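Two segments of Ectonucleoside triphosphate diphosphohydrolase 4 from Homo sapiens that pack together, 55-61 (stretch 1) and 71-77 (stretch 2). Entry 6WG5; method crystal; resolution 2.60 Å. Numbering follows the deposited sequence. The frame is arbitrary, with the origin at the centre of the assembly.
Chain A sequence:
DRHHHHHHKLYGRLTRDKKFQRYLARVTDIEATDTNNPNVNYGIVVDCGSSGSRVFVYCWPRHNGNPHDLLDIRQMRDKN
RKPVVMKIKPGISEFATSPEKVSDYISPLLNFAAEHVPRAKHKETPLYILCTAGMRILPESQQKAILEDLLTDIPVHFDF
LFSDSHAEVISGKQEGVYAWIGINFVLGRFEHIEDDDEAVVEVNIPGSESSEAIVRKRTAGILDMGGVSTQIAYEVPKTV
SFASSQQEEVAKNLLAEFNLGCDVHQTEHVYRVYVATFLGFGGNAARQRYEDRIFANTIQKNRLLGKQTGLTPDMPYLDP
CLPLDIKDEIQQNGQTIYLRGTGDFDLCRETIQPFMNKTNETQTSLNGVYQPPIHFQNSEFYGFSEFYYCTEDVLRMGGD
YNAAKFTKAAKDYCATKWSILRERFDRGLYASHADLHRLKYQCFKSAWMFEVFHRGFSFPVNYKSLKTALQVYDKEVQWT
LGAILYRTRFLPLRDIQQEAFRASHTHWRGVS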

# COMPACT_ATOMS: atom_id res chain seq x y z
N VAL A 55 -4.20 -16.72 1.45
CA VAL A 55 -3.06 -17.48 0.95
C VAL A 55 -2.97 -17.28 -0.55
O VAL A 55 -3.99 -17.28 -1.25
CB VAL A 55 -3.18 -18.98 1.31
CG1 VAL A 55 -4.50 -19.55 0.81
CG2 VAL A 55 -2.00 -19.76 0.73
N PHE A 56 -1.75 -17.12 -1.05
CA PHE A 56 -1.48 -16.95 -2.47
C PHE A 56 -0.43 -17.97 -2.89
O PHE A 56 0.59 -18.12 -2.22
CB PHE A 56 -0.98 -15.54 -2.79
CG PHE A 56 -1.91 -14.44 -2.34
CD1 PHE A 56 -2.77 -13.83 -3.23
CD2 PHE A 56 -1.90 -14.02 -1.02
CE1 PHE A 56 -3.61 -12.82 -2.81
CE2 PHE A 56 -2.74 -13.01 -0.60
CZ PHE A 56 -3.60 -12.41 -1.49
N VAL A 57 -0.69 -18.67 -3.99
CA VAL A 57 0.28 -19.57 -4.59
C VAL A 57 0.89 -18.88 -5.80
O VAL A 57 0.16 -18.47 -6.72
CB VAL A 57 -0.35 -20.92 -4.98
CG1 VAL A 57 0.69 -21.84 -5.60
CG2 VAL A 57 -0.99 -21.58 -3.76
N TYR A 58 2.21 -18.75 -5.81
CA TYR A 58 2.94 -18.18 -6.92
C TYR A 58 3.79 -19.26 -7.57
O TYR A 58 4.30 -20.16 -6.90
CB TYR A 58 3.84 -17.03 -6.47
CG TYR A 58 3.07 -15.87 -5.87
CD1 TYR A 58 2.58 -14.85 -6.68
CD2 TYR A 58 2.85 -15.79 -4.51
CE1 TYR A 58 1.88 -13.79 -6.14
CE2 TYR A 58 2.16 -14.73 -3.96
CZ TYR A 58 1.67 -13.73 -4.78
OH TYR A 58 0.98 -12.68 -4.24
N CYS A 59 3.94 -19.17 -8.89
CA CYS A 59 4.79 -20.08 -9.64
C CYS A 59 5.67 -19.28 -10.59
O CYS A 59 5.42 -18.10 -10.86
CB CYS A 59 3.96 -21.11 -10.42
SG CYS A 59 2.76 -20.41 -11.57
N TRP A 60 6.71 -19.94 -11.10
CA TRP A 60 7.63 -19.31 -12.04
C TRP A 60 8.35 -20.41 -12.81
O TRP A 60 8.53 -21.51 -12.28
CB TRP A 60 8.64 -18.41 -11.32
CG TRP A 60 9.38 -19.09 -10.20
CD1 TRP A 60 10.56 -19.77 -10.30
CD2 TRP A 60 9.01 -19.13 -8.82
NE1 TRP A 60 10.94 -20.24 -9.06
CE2 TRP A 60 10.00 -19.86 -8.14
CE3 TRP A 60 7.92 -18.62 -8.09
CZ2 TRP A 60 9.94 -20.10 -6.76
CZ3 TRP A 60 7.87 -18.86 -6.73
CH2 TRP A 60 8.87 -19.59 -6.08
N PRO A 61 8.78 -20.14 -14.03
CA PRO A 61 9.57 -21.11 -14.78
C PRO A 61 11.04 -21.03 -14.37
O PRO A 61 11.43 -20.20 -13.56
CB PRO A 61 9.37 -20.68 -16.23
CG PRO A 61 9.20 -19.20 -16.14
CD PRO A 61 8.51 -18.93 -14.83
N LEU A 71 13.31 -13.55 -11.13
CA LEU A 71 12.40 -14.64 -11.45
C LEU A 71 11.13 -14.09 -12.10
O LEU A 71 10.70 -12.97 -11.83
CB LEU A 71 12.04 -15.43 -10.19
CG LEU A 71 13.18 -16.18 -9.51
CD1 LEU A 71 12.69 -16.86 -8.24
CD2 LEU A 71 13.79 -17.21 -10.45
N ASP A 72 10.54 -14.90 -12.97
CA ASP A 72 9.30 -14.53 -13.66
C ASP A 72 8.11 -15.05 -12.85
O ASP A 72 7.37 -15.94 -13.26
CB ASP A 72 9.30 -15.08 -15.08
CG ASP A 72 8.29 -14.40 -15.97
OD1 ASP A 72 7.49 -13.59 -15.45
OD2 ASP A 72 8.30 -14.66 -17.19
N ILE A 73 7.94 -14.46 -11.67
CA ILE A 73 6.93 -14.91 -10.72
C ILE A 73 5.55 -14.43 -11.16
O ILE A 73 5.38 -13.28 -11.57
CB ILE A 73 7.27 -14.42 -9.30
CG1 ILE A 73 8.60 -15.04 -8.85
CG2 ILE A 73 6.15 -14.77 -8.32
CD1 ILE A 73 9.00 -14.70 -7.43
N ARG A 74 4.57 -15.33 -11.06
CA ARG A 74 3.19 -15.04 -11.40
C ARG A 74 2.28 -15.79 -10.44
O ARG A 74 2.67 -16.79 -9.84
CB ARG A 74 2.85 -15.45 -12.84
CG ARG A 74 3.83 -14.97 -13.89
CD ARG A 74 3.64 -15.72 -15.20
NE ARG A 74 4.49 -15.20 -16.26
CZ ARG A 74 4.19 -14.14 -17.01
NH1 ARG A 74 3.06 -13.48 -16.81
NH2 ARG A 74 5.03 -13.74 -17.95
N GLN A 75 1.06 -15.29 -10.29
CA GLN A 75 0.05 -16.03 -9.54
C GLN A 75 -0.28 -17.33 -10.26
O GLN A 75 -0.46 -17.36 -11.48
CB GLN A 75 -1.22 -15.20 -9.38
CG GLN A 75 -1.14 -14.13 -8.31
CD GLN A 75 -2.51 -13.62 -7.91
OE1 GLN A 75 -3.17 -14.20 -7.05
NE2 GLN A 75 -2.94 -12.53 -8.53
N MET A 76 -0.35 -18.42 -9.50
CA MET A 76 -0.75 -19.69 -10.08
C MET A 76 -2.18 -19.59 -10.60
O MET A 76 -3.02 -18.86 -10.06
CB MET A 76 -0.64 -20.81 -9.05
CG MET A 76 -0.84 -22.19 -9.63
SD MET A 76 -0.77 -23.50 -8.39
CE MET A 76 -0.92 -24.95 -9.44
N ARG A 77 -2.46 -20.34 -11.66
CA ARG A 77 -3.76 -20.33 -12.33
C ARG A 77 -4.34 -21.73 -12.30
O ARG A 77 -3.71 -22.68 -12.79
CB ARG A 77 -3.62 -19.83 -13.77
CG ARG A 77 -3.30 -18.34 -13.88
CD ARG A 77 -4.53 -17.50 -13.60
NE ARG A 77 -4.21 -16.08 -13.45
CZ ARG A 77 -5.12 -15.12 -13.38
NH1 ARG A 77 -6.42 -15.41 -13.46
NH2 ARG A 77 -4.74 -13.86 -13.24
O HOH W 1 11.88 -17.45 -13.92

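Two segments of ectonucleoside triphosphate diphosphohydrolase 4 pair antiparallel through Cys59 with Arg74 and Tyr58 with Gln75, while their end-to-end directions lie 126° apart, and bury 597 Å² between them, with Trp60, Cys59 and Met76 each contributing about 70 Å² of covered surface. Cys59 lies at the centre of the backbone pairing. It forms a hydrogen-bonded antiparallel pair with Arg74: Cys59 N donates to Arg74 O at 2.9 Å, and Arg74 N donates to Cys59 O, also at 2.9 Å. Both carbonyls take a second, softer contact from a neighbouring alpha carbon, Tyr58 CA to Arg74 O at 3.2 Å and Ile73 CA to Cys59 O at 3.5 Å, as is usual where antiparallel strands run close. The side chains of Cys59 and Arg74 lie on the same face of the sheet. There the sulfur of Cys59 reaches Met76, with SG 3.9 Å from Met76 CA, while the Arg74 guanidinium turns back along its own segment to a salt bridge with Asp72, whose NH2 to OD2 hydrogen bond (Arg74 to Asp72, 3.5 Å) is weak.

Met76 continues the ladder. Its amide donates to the carbonyl of Val57, Met76 N to Val57 O, at 2.8 Å and 172°, the shortest and straightest of the three hydrogen bonds across the contact. The CA-to-CB bond of Met76 points toward the opposing strand, but the extended side chain (all three chi angles t) carries its end away; on the way, Met76 SD packs 3.6 Å from Val57 CG1. Between these two rungs, Tyr58 and Gln75 form a non-hydrogen-bonded pair with CA atoms 4.5 Å apart. Their side chains diverge, yet Tyr58 CE1 still meets Gln75 CG at 3.7 Å, and Tyr58 CB touches Ile73 CG2 at 3.7 Å.

Trp60 is the most heavily covered residue. With chi1 at p and its CA-to-CB bond directed toward stretch 2, it brings the indole against two aliphatic side chains. Leu71 CD1 sits over one face, 4.0 Å from the centroid of the Trp60 five-membered ring and 14° off its normal, a CH-pi contact. Ile73 CG1 approaches Trp60 CE3 obliquely at 3.7 Å. The backbone loses its direct hydrogen bonding here: Asp72 O instead meets Trp60 CB at 3.4 Å and Pro61 CD at 3.6 Å. Proline has no amide hydrogen to donate, and a water spans the gap, donating to Pro61 O at 2.8 Å and accepting from Asp72 N at 3.0 Å.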